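Local coordinates for glycerophosphoryl diester phosphodiesterase (PDB 3KS6), which belongs to the glycerophosphoryl diester phosphodiesterase family, folds as a TIM-type barrel and binds a magnesium ion, at residues E35-P40 with E105-V110; R134-S139 with P155-V160. All blocks are in the same frame, centred on the assembly; numbering follows the deposited sequence. Where two conformers were deposited one is given.

Contact 1: residues E35-P40 with E105-V110. With MG (magnesium ion), chain F.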
ATOM      1  N   GLU A  35      -2.774  -4.022   1.263  1.00 17.83           N
ATOM      2  CA  GLU A  35      -1.950  -2.825   1.367  1.00 17.09           C
ATOM      3  C   GLU A  35      -2.173  -2.135   2.718  1.00 18.03           C
ATOM      4  O   GLU A  35      -3.298  -2.055   3.185  1.00 17.80           O
ATOM      5  CB  GLU A  35      -2.212  -1.849   0.207  1.00 16.62           C
ATOM      6  CG  GLU A  35      -1.142  -0.713   0.135  1.00 14.44           C
ATOM      7  CD  GLU A  35      -1.469   0.545   0.942  1.00 18.02           C
ATOM      8  OE1 GLU A  35      -2.570   0.673   1.479  1.00 18.20           O
ATOM      9  OE2 GLU A  35      -0.581   1.426   1.057  1.00 18.05           O
ATOM     10  N   PHE A  36      -1.107  -1.599   3.308  1.00 18.98           N
ATOM     11  CA  PHE A  36      -1.191  -0.862   4.555  1.00 15.53           C
ATOM     12  C   PHE A  36       0.037   0.022   4.723  1.00 17.79           C
ATOM     13  O   PHE A  36       1.063  -0.191   4.073  1.00 19.25           O
ATOM     14  CB  PHE A  36      -1.310  -1.852   5.737  1.00 19.44           C
ATOM     15  CG  PHE A  36      -0.148  -2.802   5.819  1.00 18.07           C
ATOM     16  CD1 PHE A  36      -0.137  -3.947   5.031  1.00 17.23           C
ATOM     17  CD2 PHE A  36       0.959  -2.514   6.613  1.00 20.01           C
ATOM     18  CE1 PHE A  36       0.915  -4.804   5.053  1.00 19.60           C
ATOM     19  CE2 PHE A  36       2.036  -3.377   6.647  1.00 21.91           C
ATOM     20  CZ  PHE A  36       2.010  -4.546   5.881  1.00 21.71           C
ATOM     21  N   ASP A  37      -0.101   1.006   5.610  1.00 14.63           N
ATOM     22  CA  ASP A  37       0.935   2.009   5.895  1.00 18.57           C
ATOM     23  C   ASP A  37       1.302   1.854   7.381  1.00 18.36           C
ATOM     24  O   ASP A  37       0.504   1.395   8.176  1.00 16.73           O
ATOM     25  CB  ASP A  37       0.378   3.414   5.662  1.00 19.14           C
ATOM     26  CG  ASP A  37      -0.538   3.494   4.452  1.00 21.80           C
ATOM     27  OD1 ASP A  37      -0.036   3.484   3.294  1.00 17.56           O
ATOM     28  OD2 ASP A  37      -1.771   3.561   4.653  1.00 20.76           O
ATOM     29  N   LEU A  38       2.504   2.271   7.747  1.00 19.92           N
ATOM     30  CA  LEU A  38       3.012   2.052   9.102  1.00 21.80           C
ATOM     31  C   LEU A  38       3.613   3.328   9.642  1.00 22.64           C
ATOM     32  O   LEU A  38       4.187   4.101   8.873  1.00 20.61           O
ATOM     33  CB  LEU A  38       4.101   0.947   9.089  1.00 23.62           C
ATOM     34  CG  LEU A  38       3.757  -0.480   8.599  1.00 20.84           C
ATOM     35  CD1 LEU A  38       5.026  -1.404   8.582  1.00 16.11           C
ATOM     36  CD2 LEU A  38       2.658  -1.078   9.453  1.00 18.07           C
ATOM     37  N   HIS A  39       3.507   3.527  10.963  1.00 21.21           N
ATOM     38  CA  HIS A  39       4.131   4.654  11.682  1.00 18.59           C
ATOM     39  C   HIS A  39       4.719   4.206  13.018  1.00 19.52           C
ATOM     40  O   HIS A  39       4.192   3.284  13.658  1.00 20.33           O
ATOM     41  CB  HIS A  39       3.091   5.748  11.948  1.00 19.32           C
ATOM     42  CG  HIS A  39       2.527   6.352  10.704  1.00 20.38           C
ATOM     43  ND1 HIS A  39       3.112   7.422  10.061  1.00 21.00           N
ATOM     44  CD2 HIS A  39       1.470   5.983   9.948  1.00 19.91           C
ATOM     45  CE1 HIS A  39       2.410   7.703   8.978  1.00 26.00           C
ATOM     46  NE2 HIS A  39       1.413   6.842   8.887  1.00 24.36           N
ATOM     47  N   PRO A  40       5.823   4.826  13.443  1.00 19.40           N
ATOM     48  CA  PRO A  40       6.365   4.511  14.754  1.00 19.88           C
ATOM     49  C   PRO A  40       5.649   5.259  15.855  1.00 21.32           C
ATOM     50  O   PRO A  40       5.159   6.353  15.603  1.00 20.19           O
ATOM     51  CB  PRO A  40       7.802   5.004  14.643  1.00 20.53           C
ATOM     52  CG  PRO A  40       7.719   6.160  13.694  1.00 21.04           C
ATOM     53  CD  PRO A  40       6.633   5.830  12.742  1.00 20.00           C
ATOM     54  N   GLU A 105       3.568   0.164   2.889  1.00 18.85           N
ATOM     55  CA  GLU A 105       3.984   1.525   2.496  1.00 17.70           C
ATOM     56  C   GLU A 105       4.695   2.230   3.625  1.00 17.16           C
ATOM     57  O   GLU A 105       4.200   2.258   4.746  1.00 20.01           O
ATOM     58  CB  GLU A 105       2.791   2.380   2.026  1.00 17.01           C
ATOM     59  CG  GLU A 105       3.249   3.669   1.348  1.00 13.90           C
ATOM     60  CD  GLU A 105       2.113   4.559   0.893  1.00 17.35           C
ATOM     61  OE1 GLU A 105       0.967   4.059   0.703  1.00 21.77           O
ATOM     62  OE2 GLU A 105       2.368   5.788   0.786  1.00 19.96           O
ATOM     63  N   ILE A 106       5.843   2.794   3.303  1.00 19.22           N
ATOM     64  CA  ILE A 106       6.668   3.600   4.212  1.00 18.04           C
ATOM     65  C   ILE A 106       6.302   5.071   4.009  1.00 17.91           C
ATOM     66  O   ILE A 106       6.565   5.662   2.934  1.00 19.19           O
ATOM     67  CB  ILE A 106       8.158   3.410   3.891  1.00 17.44           C
ATOM     68  CG1 ILE A 106       8.543   1.938   3.984  1.00 21.05           C
ATOM     69  CG2 ILE A 106       9.043   4.239   4.870  1.00 15.83           C
ATOM     70  CD1 ILE A 106       8.257   1.335   5.393  1.00 18.40           C
ATOM     71  N   LYS A 107       5.663   5.631   5.036  0.50 20.96           N
ATOM     72  CA  LYS A 107       5.168   7.004   5.075  0.50 20.56           C
ATOM     73  C   LYS A 107       6.101   7.890   5.905  0.50 21.60           C
ATOM     74  O   LYS A 107       6.759   7.408   6.842  0.50 20.89           O
ATOM     75  CB  LYS A 107       3.784   7.044   5.756  0.50 21.84           C
ATOM     76  CG  LYS A 107       2.626   6.408   4.994  0.50 24.28           C
ATOM     77  CD  LYS A 107       2.047   7.332   3.928  0.50 30.80           C
ATOM     78  CE  LYS A 107       0.750   8.068   4.341  0.50 36.21           C
ATOM     79  NZ  LYS A 107       0.852   9.112   5.416  0.50 31.64           N
ATOM     80  N   PRO A 108       6.158   9.194   5.578  1.00 18.98           N
ATOM     81  CA  PRO A 108       6.878  10.135   6.432  1.00 21.05           C
ATOM     82  C   PRO A 108       5.997  10.636   7.569  1.00 21.86           C
ATOM     83  O   PRO A 108       4.820  10.286   7.662  1.00 19.36           O
ATOM     84  CB  PRO A 108       7.185  11.283   5.468  1.00 18.48           C
ATOM     85  CG  PRO A 108       5.916  11.317   4.581  1.00 21.38           C
ATOM     86  CD  PRO A 108       5.623   9.857   4.369  1.00 20.78           C
ATOM     87  N   GLY A 109       6.586  11.437   8.454  1.00 20.67           N
ATOM     88  CA  GLY A 109       5.839  12.083   9.507  1.00 22.95           C
ATOM     89  C   GLY A 109       5.122  13.357   9.090  1.00 22.08           C
ATOM     90  O   GLY A 109       5.057  13.725   7.911  1.00 22.78           O
ATOM     91  N   VAL A 110       4.567  14.042  10.079  1.00 24.92           N
ATOM     92  CA  VAL A 110       3.790  15.259   9.837  1.00 22.41           C
ATOM     93  C   VAL A 110       4.561  16.284   9.009  1.00 23.59           C
ATOM     94  O   VAL A 110       4.008  16.893   8.093  1.00 23.95           O
ATOM     95  CB  VAL A 110       3.303  15.900  11.206  1.00 24.06           C
ATOM     96  CG1 VAL A 110       2.655  17.266  10.956  1.00 28.86           C
ATOM     97  CG2 VAL A 110       2.303  14.949  11.932  1.00 19.84           C
TER
HETATM   98 MG    MG F 251      -0.850   3.444   1.389  1.00 17.72          MG
HETATM   99  O   HOH W   1      -2.749   3.049   2.251  1.00 16.16           O
HETATM  100  O   HOH W   2       6.158   4.735   7.277  1.00 41.98           O
HETATM  101  O   HOH W   3      -1.324   5.479   1.449  1.00 20.80           O

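Contact 2: residues R134-S139 with P155-V160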
ATOM      1  N   ARG A 134       7.278 -12.363   2.501  1.00 21.77           N
ATOM      2  CA  ARG A 134       5.994 -12.178   1.852  1.00 21.51           C
ATOM      3  C   ARG A 134       5.637 -10.712   1.698  1.00 19.83           C
ATOM      4  O   ARG A 134       4.476 -10.382   1.541  1.00 20.25           O
ATOM      5  CB  ARG A 134       4.911 -12.884   2.638  1.00 22.23           C
ATOM      6  CG  ARG A 134       5.098 -14.405   2.703  1.00 25.36           C
ATOM      7  CD  ARG A 134       4.145 -15.067   3.709  1.00 26.36           C
ATOM      8  NE  ARG A 134       2.751 -14.690   3.554  1.00 24.62           N
ATOM      9  CZ  ARG A 134       1.786 -14.995   4.412  1.00 27.30           C
ATOM     10  NH1 ARG A 134       2.043 -15.705   5.506  1.00 27.65           N
ATOM     11  NH2 ARG A 134       0.558 -14.583   4.161  1.00 25.76           N
ATOM     12  N   THR A 135       6.625  -9.831   1.705  1.00 17.58           N
ATOM     13  CA  THR A 135       6.344  -8.397   1.654  1.00 16.22           C
ATOM     14  C   THR A 135       6.977  -7.719   0.426  1.00 18.64           C
ATOM     15  O   THR A 135       8.126  -8.019   0.040  1.00 18.43           O
ATOM     16  CB  THR A 135       6.855  -7.689   2.938  1.00 17.00           C
ATOM     17  OG1 THR A 135       6.180  -8.230   4.065  1.00 18.54           O
ATOM     18  CG2 THR A 135       6.580  -6.167   2.889  1.00 19.58           C
ATOM     19  N   THR A 136       6.183  -6.849  -0.193  1.00 19.09           N
ATOM     20  CA  THR A 136       6.646  -5.859  -1.185  1.00 17.23           C
ATOM     21  C   THR A 136       6.562  -4.506  -0.497  1.00 17.81           C
ATOM     22  O   THR A 136       5.600  -4.234   0.219  1.00 16.89           O
ATOM     23  CB  THR A 136       5.714  -5.852  -2.437  1.00 20.10           C
ATOM     24  OG1 THR A 136       5.984  -7.015  -3.228  1.00 23.76           O
ATOM     25  CG2 THR A 136       5.906  -4.607  -3.291  1.00 24.72           C
ATOM     26  N   PHE A 137       7.550  -3.644  -0.722  1.00 19.03           N
ATOM     27  CA  PHE A 137       7.570  -2.333  -0.099  1.00 18.69           C
ATOM     28  C   PHE A 137       7.272  -1.242  -1.112  1.00 19.55           C
ATOM     29  O   PHE A 137       7.721  -1.295  -2.257  1.00 17.90           O
ATOM     30  CB  PHE A 137       8.937  -2.026   0.538  1.00 20.25           C
ATOM     31  CG  PHE A 137       9.269  -2.931   1.690  1.00 18.20           C
ATOM     32  CD1 PHE A 137       8.855  -2.608   2.978  1.00 19.36           C
ATOM     33  CD2 PHE A 137      10.013  -4.073   1.486  1.00 19.15           C
ATOM     34  CE1 PHE A 137       9.178  -3.427   4.041  1.00 19.97           C
ATOM     35  CE2 PHE A 137      10.325  -4.928   2.559  1.00 19.89           C
ATOM     36  CZ  PHE A 137       9.931  -4.574   3.840  1.00 16.80           C
ATOM     37  N   SER A 138       6.581  -0.207  -0.655  1.00 18.70           N
ATOM     38  CA  SER A 138       6.228   0.910  -1.533  1.00 16.14           C
ATOM     39  C   SER A 138       6.448   2.220  -0.767  1.00 16.98           C
ATOM     40  O   SER A 138       6.475   2.207   0.444  1.00 13.76           O
ATOM     41  CB  SER A 138       4.758   0.832  -1.919  1.00 17.13           C
ATOM     42  OG  SER A 138       3.908   0.960  -0.787  1.00 17.10           O
ATOM     43  N   SER A 139       6.640   3.321  -1.495  1.00 17.31           N
ATOM     44  CA  SER A 139       6.712   4.641  -0.866  1.00 16.21           C
ATOM     45  C   SER A 139       6.577   5.675  -1.924  1.00 16.46           C
ATOM     46  O   SER A 139       6.975   5.417  -3.070  1.00 15.50           O
ATOM     47  CB  SER A 139       8.079   4.851  -0.218  1.00 18.79           C
ATOM     48  OG  SER A 139       8.108   6.036   0.531  1.00 17.00           O
ATOM     49  N   PRO A 155      11.018  -6.958  -3.108  1.00 21.06           N
ATOM     50  CA  PRO A 155      10.630  -6.053  -4.172  1.00 21.09           C
ATOM     51  C   PRO A 155      10.195  -4.706  -3.639  1.00 21.27           C
ATOM     52  O   PRO A 155       9.607  -4.648  -2.570  1.00 19.15           O
ATOM     53  CB  PRO A 155       9.450  -6.757  -4.821  1.00 23.01           C
ATOM     54  CG  PRO A 155       9.589  -8.207  -4.421  1.00 22.38           C
ATOM     55  CD  PRO A 155      10.138  -8.131  -3.054  1.00 22.63           C
ATOM     56  N   ARG A 156      10.511  -3.652  -4.403  1.00 20.42           N
ATOM     57  CA  ARG A 156      10.151  -2.268  -4.101  1.00 21.24           C
ATOM     58  C   ARG A 156       9.391  -1.660  -5.281  1.00 20.03           C
ATOM     59  O   ARG A 156       9.683  -1.989  -6.448  1.00 20.12           O
ATOM     60  CB  ARG A 156      11.409  -1.425  -3.873  1.00 20.26           C
ATOM     61  CG  ARG A 156      12.252  -1.800  -2.654  1.00 27.28           C
ATOM     62  CD  ARG A 156      13.731  -1.358  -2.798  1.00 27.63           C
ATOM     63  NE  ARG A 156      14.492  -2.169  -3.777  1.00 35.73           N
ATOM     64  CZ  ARG A 156      14.975  -1.734  -4.949  1.00 39.00           C
ATOM     65  NH1 ARG A 156      14.874  -0.472  -5.309  1.00 29.78           N
ATOM     66  NH2 ARG A 156      15.604  -2.576  -5.763  1.00 34.52           N
ATOM     67  N   LEU A 157       8.456  -0.757  -4.982  1.00 18.71           N
ATOM     68  CA  LEU A 157       7.803   0.027  -6.024  1.00 16.00           C
ATOM     69  C   LEU A 157       7.646   1.479  -5.561  1.00 17.71           C
ATOM     70  O   LEU A 157       7.280   1.733  -4.415  1.00 13.37           O
ATOM     71  CB  LEU A 157       6.476  -0.570  -6.478  1.00 19.44           C
ATOM     72  CG  LEU A 157       5.237  -0.403  -5.619  1.00 19.72           C
ATOM     73  CD1 LEU A 157       4.468   0.835  -5.980  1.00 17.04           C
ATOM     74  CD2 LEU A 157       4.301  -1.606  -5.709  1.00 25.51           C
ATOM     75  N   TRP A 158       7.909   2.389  -6.498  1.00 15.97           N
ATOM     76  CA  TRP A 158       7.828   3.825  -6.271  1.00 14.38           C
ATOM     77  C   TRP A 158       6.458   4.314  -6.667  1.00 17.09           C
ATOM     78  O   TRP A 158       5.994   4.138  -7.802  1.00 16.76           O
ATOM     79  CB  TRP A 158       8.923   4.537  -7.049  1.00 16.04           C
ATOM     80  CG  TRP A 158       8.951   6.028  -6.801  1.00 14.28           C
ATOM     81  CD1 TRP A 158       8.627   6.678  -5.665  1.00 18.88           C
ATOM     82  CD2 TRP A 158       9.346   7.025  -7.749  1.00 13.42           C
ATOM     83  NE1 TRP A 158       8.763   8.043  -5.845  1.00 17.66           N
ATOM     84  CE2 TRP A 158       9.196   8.272  -7.127  1.00 16.63           C
ATOM     85  CE3 TRP A 158       9.817   6.971  -9.066  1.00 18.12           C
ATOM     86  CZ2 TRP A 158       9.518   9.472  -7.774  1.00 21.71           C
ATOM     87  CZ3 TRP A 158      10.114   8.141  -9.701  1.00 14.90           C
ATOM     88  CH2 TRP A 158       9.977   9.379  -9.061  1.00 18.34           C
ATOM     89  N   LEU A 159       5.789   4.910  -5.694  1.00 16.92           N
ATOM     90  CA  LEU A 159       4.489   5.539  -5.888  1.00 17.95           C
ATOM     91  C   LEU A 159       4.713   6.937  -6.385  1.00 19.03           C
ATOM     92  O   LEU A 159       5.364   7.772  -5.705  1.00 16.65           O
ATOM     93  CB  LEU A 159       3.741   5.580  -4.565  1.00 21.46           C
ATOM     94  CG  LEU A 159       3.406   4.191  -3.974  1.00 19.58           C
ATOM     95  CD1 LEU A 159       2.973   4.304  -2.488  1.00 17.02           C
ATOM     96  CD2 LEU A 159       2.325   3.568  -4.831  1.00 20.65           C
ATOM     97  N   VAL A 160       4.191   7.185  -7.581  1.00 16.16           N
ATOM     98  CA  VAL A 160       4.385   8.464  -8.309  1.00 16.61           C
ATOM     99  C   VAL A 160       3.061   9.232  -8.298  1.00 16.57           C
ATOM    100  O   VAL A 160       2.070   8.846  -8.967  1.00 17.27           O
ATOM    101  CB  VAL A 160       4.851   8.173  -9.730  1.00 16.38           C
ATOM    102  CG1 VAL A 160       4.994   9.483 -10.559  1.00 16.16           C
ATOM    103  CG2 VAL A 160       6.186   7.385  -9.715  1.00 18.54           C
TER

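Contact 1: residues E35-P40 with E105-V110
Glu35, Asp37 and Glu105 meet at one magnesium ion, each lending a single carboxylate oxygen: Glu35 OE2 and Asp37 OD1 each lie 2.1 Å from the magnesium, and Glu105 OE1 binds it too. Sharing the metal draws like-charged oxygens together, Asp37 OD1 and Glu105 OE1 being 2.8 Å apart. These two side chains run side by side the same way, their carboxylate planes 81° apart, Glu105 extended beyond CG, whereas the Glu35 chain is bent at chi2 (-90°), which turns CD toward the metal. Water 1, itself on the metal, donates to Glu35 OE1 and to Asp37 OD2. In the backbone, neighbouring parallel strands of the TIM-type barrel pair at Asp37 and Glu105, so both acids point to the same face of the sheet. Glu105 N donates a nearly straight bond to Phe36 O (2.8 Å), but the return bond from Leu38 N to Glu105 O is weak. Water 2 bridges Leu38 O and Lys107 N. Packing continues where Lys107 CB approaches His39 CE1 obliquely (3.6 Å) and, in the conformer given, Lys107 CG meets Asp37 CB (3.8 Å). His39 NE2 bonds to His50 O, as does Lys107 NZ in that conformer, and His39 ND1 to Tyr115.

Contact 2: residues R134-S139 with P155-V160
Phe137 is gripped through its backbone on the side of segment 155-160: its N bonds to Pro155 O (2.9 Å, 172° at the hydrogen), and its O receives Leu157 N at 2.9 Å. The parallel pairing continues through a weak bond from Ser139 N to Leu157 O and a firm one from Leu159 N to Ser139 O. CA-H...O contacts lie between these bonds, among them Ser138 CA to Leu157 O at 3.2 Å. Ser139 O also faces the in-plane edge of the Trp158 indole, 3.3 Å from CD1.

Side chains also pack. Thr136 crosses Pro155 at about a right angle, OG1 lying 3.8 Å from Pro155 CB, while CG2, anti to the backbone N, reaches Leu157 CD2. Ser138 CB rests on Leu157 CG (3.9 Å), and its OG approaches Leu159 CD1. Within each segment, Thr135 CG2 sits over the centre of the Phe137 ring, and Val160 CG2 covers one indole face toward the rim.

The two strands belong to a beta-alpha-beta unit whose helix 142-151 packs on Phe137, Ser139 and Arg156. Helix 162-179 covers Trp158 and Val160, and strand 101-106 flanks strand 135-139 on its other edge.

Contacts 1 and 2 are centred 12 Å apart in one curled sheet and join directly, because strands 101-106 and 135-139 are neighbours. Ile106 N lies 3.0 Å from Ser138 O and Ile106 O lies 2.9 Å from Ser139 OG, both probable hydrogen bonds, so four successive parallel strands run from 33-40 to 156-160. Glu105 ties the two contacts together at the magnesium site: its CD lies 3.5 Å from Leu159 CD1 of contact 2, and its backbone CA packs against Ser138 OG at 3.3 Å. Contact 2 thereby brings the Leu159 side chain to about 6 Å from the ion, nearest atom to metal.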